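Local coordinates for extracellular solute-binding protein, family 1 (PDB 6FTH), which probably binds human milk oligosaccharides outside the cell and hands them to an ABC transporter for uptake, at residues V65-W70 with A406-G411; K159-K164 with E186-N191; D339-S344 with K355-L360. One frame throughout, in Å; residues are numbered along the deposited sequence.

Contact 1 of 3, residues V65-W70 with A406-G411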
# COMPACT_ATOMS: atom_id res chain seq x y z
N VAL A 65 -14.90 -0.11 15.81
CA VAL A 65 -13.65 -0.45 16.49
C VAL A 65 -12.49 0.22 15.76
O VAL A 65 -12.52 0.39 14.54
CB VAL A 65 -13.45 -1.97 16.54
CG1 VAL A 65 -14.63 -2.63 17.23
CG2 VAL A 65 -13.27 -2.54 15.14
N SER A 66 -11.47 0.59 16.52
CA SER A 66 -10.26 1.15 15.91
C SER A 66 -9.47 0.05 15.22
O SER A 66 -9.64 -1.15 15.48
CB SER A 66 -9.37 1.81 16.96
OG SER A 66 -8.78 0.83 17.80
N GLU A 67 -8.58 0.47 14.32
CA GLU A 67 -7.70 -0.47 13.65
C GLU A 67 -6.78 -1.17 14.65
O GLU A 67 -6.57 -2.38 14.56
CB GLU A 67 -6.92 0.25 12.55
CG GLU A 67 -7.82 0.59 11.35
CD GLU A 67 -7.15 1.45 10.29
OE1 GLU A 67 -6.15 2.15 10.55
OE2 GLU A 67 -7.68 1.41 9.16
N ASP A 68 -6.26 -0.42 15.62
CA ASP A 68 -5.36 -1.02 16.61
C ASP A 68 -6.09 -2.02 17.49
O ASP A 68 -5.55 -3.08 17.81
CB ASP A 68 -4.72 0.07 17.47
CG ASP A 68 -3.61 0.82 16.75
OD1 ASP A 68 -3.04 0.28 15.78
OD2 ASP A 68 -3.32 1.97 17.15
N ALA A 69 -7.32 -1.71 17.88
CA ALA A 69 -8.10 -2.66 18.66
C ALA A 69 -8.45 -3.89 17.84
O ALA A 69 -8.36 -5.03 18.33
CB ALA A 69 -9.35 -1.99 19.22
N TRP A 70 -8.84 -3.70 16.58
CA TRP A 70 -9.23 -4.84 15.76
C TRP A 70 -8.05 -5.79 15.54
O TRP A 70 -8.23 -7.01 15.54
CB TRP A 70 -9.80 -4.33 14.43
CG TRP A 70 -10.19 -5.44 13.52
CD1 TRP A 70 -9.66 -5.72 12.31
CD2 TRP A 70 -11.18 -6.45 13.77
NE1 TRP A 70 -10.25 -6.84 11.78
CE2 TRP A 70 -11.19 -7.30 12.65
CE3 TRP A 70 -12.06 -6.70 14.82
CZ2 TRP A 70 -12.05 -8.39 12.55
CZ3 TRP A 70 -12.90 -7.79 14.72
CH2 TRP A 70 -12.90 -8.62 13.60
N ALA A 406 -13.45 7.60 4.31
CA ALA A 406 -12.24 7.97 3.54
C ALA A 406 -11.69 6.72 2.83
O ALA A 406 -12.48 5.91 2.33
CB ALA A 406 -11.27 8.73 4.40
N ASP A 407 -10.36 6.57 2.80
CA ASP A 407 -9.76 5.48 2.05
C ASP A 407 -10.07 4.11 2.64
O ASP A 407 -9.84 3.11 1.96
CB ASP A 407 -8.25 5.70 1.95
CG ASP A 407 -7.58 5.72 3.30
OD1 ASP A 407 -7.90 6.63 4.10
OD2 ASP A 407 -6.81 4.79 3.58
N ARG A 408 -10.60 4.04 3.85
CA ARG A 408 -11.00 2.77 4.44
C ARG A 408 -12.41 2.32 4.00
O ARG A 408 -12.90 1.30 4.48
CB ARG A 408 -10.95 2.87 5.97
CG ARG A 408 -9.64 2.47 6.60
CD ARG A 408 -8.44 3.32 6.17
NE ARG A 408 -7.38 3.21 7.19
CZ ARG A 408 -6.26 3.93 7.20
NH1 ARG A 408 -5.99 4.80 6.24
NH2 ARG A 408 -5.40 3.78 8.21
N PHE A 409 -13.05 3.03 3.08
CA PHE A 409 -14.45 2.81 2.73
C PHE A 409 -14.70 1.48 2.02
O PHE A 409 -13.79 0.77 1.56
CB PHE A 409 -15.01 3.96 1.89
CG PHE A 409 -14.66 3.92 0.39
CD1 PHE A 409 -13.39 3.57 -0.06
CD2 PHE A 409 -15.60 4.30 -0.53
CE1 PHE A 409 -13.11 3.57 -1.43
CE2 PHE A 409 -15.32 4.30 -1.89
CZ PHE A 409 -14.08 3.95 -2.33
N SER A 410 -15.99 1.17 1.92
CA SER A 410 -16.52 -0.06 1.33
C SER A 410 -17.35 0.37 0.12
O SER A 410 -18.57 0.52 0.21
CB SER A 410 -17.37 -0.82 2.32
OG SER A 410 -16.60 -1.10 3.47
N GLY A 411 -16.70 0.52 -1.02
CA GLY A 411 -17.37 1.02 -2.21
C GLY A 411 -16.38 1.13 -3.34
O GLY A 411 -15.27 0.60 -3.27
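A salt bridge where strand 59-66 gives way to helix 67-80 ties the start of that helix to the loop between helix 390-398 and strand 418-420. Glu67 and Arg408 carry it. Both are long side chains, and their CA atoms lie 10.3 Å apart. Arg408 grips the carboxylate side-on, with NE and NH2 each taking one oxygen. Arg408 NE gives a nearly straight bond to Glu67 OE2 at 2.7 Å, with an N-H...O angle of 178°. Arg408 NH2 reaches Glu67 OE1 at 2.9 Å. Both oxygens use their syn lone pairs. The carboxylate and guanidinium planes are only 17° apart, so the pair lies almost flat. The Glu67 chain is extended beyond CG (chi2 174°), and this carries its carboxylate to the guanidinium edge. The third nitrogen stays with its own segment: Arg408 NH1 binds Asp407 OD2 at 2.8 Å, tilted from the guanidinium plane. Ser66 caps the helix, its OG accepting from Ala69 N at 2.9 Å. Glu67 OE2 also bonds to His89 NE2, and Asp407 OD1 pairs with Arg37. With an alanine in place of Arg408, the Glu67 carboxylate would probably lose its two-pronged cationic mate and be freer to turn. The contact is electrostatic and lies at the surface. Two carboxylates share one guanidinium, whose positive charge probably offsets the repulsion between them, and the paired bonds hold both planar groups against rotation.

Contact 2 of 3, residues K159-K164 with E186-N191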
# COMPACT_ATOMS: atom_id res chain seq x y z
N LYS A 159 15.32 19.15 -5.79
CA LYS A 159 15.69 19.76 -7.05
C LYS A 159 16.25 21.18 -6.85
O LYS A 159 17.11 21.61 -7.62
CB LYS A 159 14.46 19.79 -7.97
CG LYS A 159 14.72 20.29 -9.40
CD LYS A 159 15.78 19.48 -10.12
CE LYS A 159 15.72 19.63 -11.63
NZ LYS A 159 15.77 21.08 -12.05
N THR A 160 15.77 21.90 -5.83
CA THR A 160 16.36 23.21 -5.53
C THR A 160 17.85 23.06 -5.23
O THR A 160 18.67 23.85 -5.70
CB THR A 160 15.63 23.84 -4.35
OG1 THR A 160 14.27 24.09 -4.72
CG2 THR A 160 16.30 25.16 -3.92
N TRP A 161 18.21 22.02 -4.48
CA TRP A 161 19.62 21.77 -4.19
C TRP A 161 20.39 21.39 -5.45
O TRP A 161 21.51 21.87 -5.67
CB TRP A 161 19.74 20.66 -3.16
CG TRP A 161 19.31 20.97 -1.76
CD1 TRP A 161 18.74 22.13 -1.29
CD2 TRP A 161 19.45 20.11 -0.63
NE1 TRP A 161 18.52 22.02 0.06
CE2 TRP A 161 18.94 20.80 0.49
CE3 TRP A 161 19.96 18.82 -0.46
CZ2 TRP A 161 18.92 20.24 1.76
CZ3 TRP A 161 19.95 18.26 0.80
CH2 TRP A 161 19.43 18.97 1.91
N LEU A 162 19.83 20.50 -6.28
CA LEU A 162 20.50 20.16 -7.52
C LEU A 162 20.78 21.41 -8.33
O LEU A 162 21.88 21.60 -8.86
CB LEU A 162 19.65 19.21 -8.36
CG LEU A 162 19.43 17.79 -7.78
CD1 LEU A 162 18.45 17.07 -8.69
CD2 LEU A 162 20.70 17.01 -7.63
N ASP A 163 19.78 22.29 -8.43
CA ASP A 163 19.89 23.49 -9.26
C ASP A 163 20.94 24.44 -8.71
O ASP A 163 21.77 24.97 -9.47
CB ASP A 163 18.54 24.20 -9.31
CG ASP A 163 17.52 23.49 -10.21
OD1 ASP A 163 17.88 22.56 -10.94
OD2 ASP A 163 16.34 23.91 -10.17
N LYS A 164 20.93 24.66 -7.40
CA LYS A 164 21.88 25.56 -6.76
C LYS A 164 23.32 25.08 -6.92
O LYS A 164 24.24 25.90 -7.02
CB LYS A 164 21.54 25.70 -5.27
CG LYS A 164 20.36 26.65 -5.03
CD LYS A 164 20.07 26.90 -3.55
CE LYS A 164 18.94 27.92 -3.41
NZ LYS A 164 18.59 28.17 -1.99
N GLU A 186 28.53 20.66 0.47
CA GLU A 186 28.40 21.96 -0.17
C GLU A 186 27.26 22.82 0.41
O GLU A 186 26.92 23.84 -0.20
CB GLU A 186 28.27 21.80 -1.69
CG GLU A 186 29.46 21.01 -2.29
CD GLU A 186 29.35 20.75 -3.77
OE1 GLU A 186 28.45 21.34 -4.42
OE2 GLU A 186 30.17 19.96 -4.29
N ASP A 187 26.72 22.49 1.57
CA ASP A 187 25.77 23.35 2.27
C ASP A 187 24.65 23.84 1.36
O ASP A 187 24.38 25.05 1.28
CB ASP A 187 26.51 24.54 2.88
CG ASP A 187 25.66 25.31 3.87
OD1 ASP A 187 24.78 24.69 4.50
OD2 ASP A 187 25.85 26.54 4.01
N PRO A 188 23.95 22.95 0.66
CA PRO A 188 22.93 23.42 -0.28
C PRO A 188 21.82 24.20 0.37
O PRO A 188 21.19 25.03 -0.29
CB PRO A 188 22.43 22.13 -0.94
CG PRO A 188 22.75 21.04 0.05
CD PRO A 188 24.09 21.48 0.61
N ASN A 189 21.53 23.99 1.66
CA ASN A 189 20.47 24.77 2.29
C ASN A 189 20.95 26.11 2.82
O ASN A 189 20.13 26.87 3.35
CB ASN A 189 19.68 23.97 3.35
CG ASN A 189 20.45 23.72 4.65
OD1 ASN A 189 21.47 24.35 4.93
ND2 ASN A 189 19.91 22.83 5.48
N GLY A 190 22.25 26.41 2.70
CA GLY A 190 22.76 27.75 2.89
C GLY A 190 22.94 28.21 4.32
O GLY A 190 23.23 29.39 4.53
N ASN A 191 22.78 27.35 5.31
CA ASN A 191 22.81 27.85 6.68
C ASN A 191 24.18 27.77 7.32
O ASN A 191 24.32 28.13 8.51
CB ASN A 191 21.75 27.16 7.54
CG ASN A 191 21.98 25.68 7.70
OD1 ASN A 191 23.03 25.14 7.32
ND2 ASN A 191 21.01 25.00 8.28
O HOH W 1 18.61 25.75 -1.07
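The indole of Trp161 carries Pro188 on one face. Pro188 CB sits over the five-membered ring, 3.6 Å from its centroid and 17° off the ring normal, a CH-pi contact. The closest pair is Trp161 CG with Pro188 CB, 3.4 Å apart. Pro188 CG lies over the same face but nearer the six-membered ring, 3.5 Å from Trp161 CD2. The proline ring therefore spans both rings of the indole. Asn189 is oblique to the indole, with its CB 4.0 Å from Trp161 NE1. Its amide plane stands 82° from the ring plane, so the two groups do not stack. The Trp161 ring also meets Phe183 of helix 173-185 edge-to-face. Trp161 CG lies beside the backbone N and anti to the carbonyl carbon (chi1 -70°), which helps swing the indole from the helix to the proline. A second link is polar. The extended Lys164 chain runs past the Pro188 carbonyl, and one water accepts from Lys164 NZ at 2.6 Å and donates to Pro188 O at 2.8 Å. Pro188 and Asn189 are the two central residues of a type I beta turn from Asp187 to Gly190. Asn189 OD1 accepts from Asn191 N, forming an Asx turn, while Asn189 ND2 donates to Ala290 O. Glu196 takes the Asn189 backbone N and touches both Trp161 and Pro188. The contact joins helix 159-165, which directly follows strand 154-158 of a mixed sheet, to the loop that leads from helix 173-185 towards strand 197-199 of that sheet.

Contact 3 of 3, residues D339-S344 with K355-L360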
# COMPACT_ATOMS: atom_id res chain seq x y z
N ASP A 339 -10.54 -6.15 1.85
CA ASP A 339 -11.16 -6.54 3.11
C ASP A 339 -12.42 -5.72 3.42
O ASP A 339 -12.67 -5.38 4.58
CB ASP A 339 -10.17 -6.38 4.26
CG ASP A 339 -9.81 -4.93 4.54
OD1 ASP A 339 -9.74 -4.11 3.60
OD2 ASP A 339 -9.58 -4.59 5.71
N ARG A 340 -13.24 -5.41 2.44
CA ARG A 340 -14.17 -4.30 2.61
C ARG A 340 -15.65 -4.68 2.80
O ARG A 340 -16.47 -3.80 3.06
CB ARG A 340 -13.94 -3.26 1.52
CG ARG A 340 -12.52 -2.71 1.58
CD ARG A 340 -12.32 -1.88 2.84
NE ARG A 340 -10.94 -1.54 3.16
CZ ARG A 340 -10.34 -0.41 2.80
NH1 ARG A 340 -10.95 0.49 2.02
NH2 ARG A 340 -9.08 -0.19 3.19
N PHE A 341 -16.01 -5.95 2.69
CA PHE A 341 -17.37 -6.36 3.04
C PHE A 341 -17.44 -7.87 3.17
O PHE A 341 -17.13 -8.59 2.21
CB PHE A 341 -18.37 -5.92 1.96
CG PHE A 341 -19.82 -6.19 2.30
CD1 PHE A 341 -20.37 -7.46 2.17
CD2 PHE A 341 -20.64 -5.16 2.74
CE1 PHE A 341 -21.70 -7.71 2.48
CE2 PHE A 341 -21.98 -5.40 3.07
CZ PHE A 341 -22.49 -6.68 2.95
N SER A 342 -17.86 -8.38 4.33
CA SER A 342 -18.11 -9.80 4.48
C SER A 342 -19.42 -9.99 5.24
O SER A 342 -19.73 -9.21 6.13
CB SER A 342 -16.97 -10.52 5.22
OG SER A 342 -15.76 -10.55 4.47
N LEU A 343 -20.17 -11.01 4.84
CA LEU A 343 -21.49 -11.31 5.38
C LEU A 343 -21.42 -12.62 6.15
O LEU A 343 -20.92 -13.62 5.64
CB LEU A 343 -22.49 -11.49 4.23
CG LEU A 343 -23.94 -11.88 4.52
CD1 LEU A 343 -24.62 -10.90 5.46
CD2 LEU A 343 -24.72 -11.98 3.22
N SER A 344 -21.93 -12.62 7.38
CA SER A 344 -21.96 -13.84 8.16
C SER A 344 -22.88 -14.86 7.49
O SER A 344 -23.98 -14.53 7.05
CB SER A 344 -22.51 -13.56 9.56
OG SER A 344 -22.81 -14.77 10.22
N LYS A 355 -28.77 -5.98 0.16
CA LYS A 355 -29.23 -4.67 -0.30
C LYS A 355 -28.32 -3.57 0.23
O LYS A 355 -28.00 -2.62 -0.49
CB LYS A 355 -30.67 -4.43 0.15
CG LYS A 355 -31.12 -3.01 -0.12
CD LYS A 355 -32.62 -2.88 -0.35
CE LYS A 355 -33.40 -3.25 0.86
NZ LYS A 355 -34.79 -2.65 0.78
N LEU A 356 -27.88 -3.70 1.49
CA LEU A 356 -26.92 -2.75 2.05
C LEU A 356 -25.61 -2.73 1.26
O LEU A 356 -25.06 -1.65 0.97
CB LEU A 356 -26.66 -3.09 3.52
CG LEU A 356 -25.60 -2.28 4.25
CD1 LEU A 356 -26.02 -0.82 4.34
CD2 LEU A 356 -25.37 -2.85 5.65
N ALA A 357 -25.08 -3.91 0.91
CA ALA A 357 -23.89 -3.96 0.06
C ALA A 357 -24.15 -3.24 -1.26
O ALA A 357 -23.33 -2.44 -1.73
CB ALA A 357 -23.51 -5.41 -0.22
N ASN A 358 -25.27 -3.55 -1.90
CA ASN A 358 -25.54 -2.95 -3.19
C ASN A 358 -25.55 -1.44 -3.08
O ASN A 358 -25.03 -0.74 -3.96
CB ASN A 358 -26.87 -3.47 -3.74
CG ASN A 358 -27.07 -3.06 -5.16
OD1 ASN A 358 -26.21 -3.27 -6.00
ND2 ASN A 358 -28.19 -2.37 -5.42
N LEU A 359 -26.14 -0.91 -2.00
CA LEU A 359 -26.23 0.54 -1.84
C LEU A 359 -24.87 1.16 -1.51
O LEU A 359 -24.53 2.23 -2.04
CB LEU A 359 -27.26 0.88 -0.77
CG LEU A 359 -28.71 0.53 -1.14
CD1 LEU A 359 -29.62 0.78 0.04
CD2 LEU A 359 -29.16 1.36 -2.35
N LEU A 360 -24.07 0.50 -0.66
CA LEU A 360 -22.72 0.98 -0.38
C LEU A 360 -21.93 1.18 -1.66
O LEU A 360 -21.17 2.16 -1.77
CB LEU A 360 -21.96 0.01 0.54
CG LEU A 360 -22.38 0.05 2.01
CD1 LEU A 360 -21.81 -1.17 2.73
CD2 LEU A 360 -21.94 1.31 2.72
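Phe341 and Ala357 bury the most surface here, with Leu360 adding a smaller share. The Ala357 methyl sits over one face of the Phe341 ring, offset towards the rim. Ala357 CB lies 3.8 Å from the ring centroid and 23° off its normal, a CH-pi contact. Its nearest ring atoms are at the far end, with Ala357 CB 3.6 Å from Phe341 CZ. Leu360 comes in at the edge instead, near the ring plane, with CD1 4.2 Å from Phe341 CD2. The two helix residues therefore meet different sides of one ring. Phe341 CG stands anti to the backbone N (chi1 -174°), and the ring reaches out from the strand to the helix. With only a methyl at Ala357, the helix can probably lie near the strand; the CA atoms of Phe341 and Ala357 are 7.6 Å apart. All three residues are buried and the contact is wholly apolar. Arg340 and Phe341 both bond through their backbones to Leu140 of strand 140-143 and face it, a classic beta bulge. Helix 350-360 packs against strand 339-343, which pairs with strand 86-88 of the mixed sheet, and Leu356 and Leu360 also rest on Leu52 of helix 47-56.

Contacts 1 and 3 are neighbours, with centres 14 Å apart, and both reach the same mixed sheet, through strands 59-66 and 339-343. They touch through Arg340: its NH1 lies 2.8 Å from Asp407 O, and its backbone O lies 2.7 Å from Ser410 OG, both probable hydrogen bonds. His89 also joins them, bonding to Glu67 in one and Asp339 in the other. Contact 2 stands apart at a second sheet, its centre 41 Å from contact 1 and 52 Å from contact 3. This separation is consistent with the two-lobed fold of solute-binding proteins. Along the chain, contacts 2 and 3 both fall within the loop closed by contact 1.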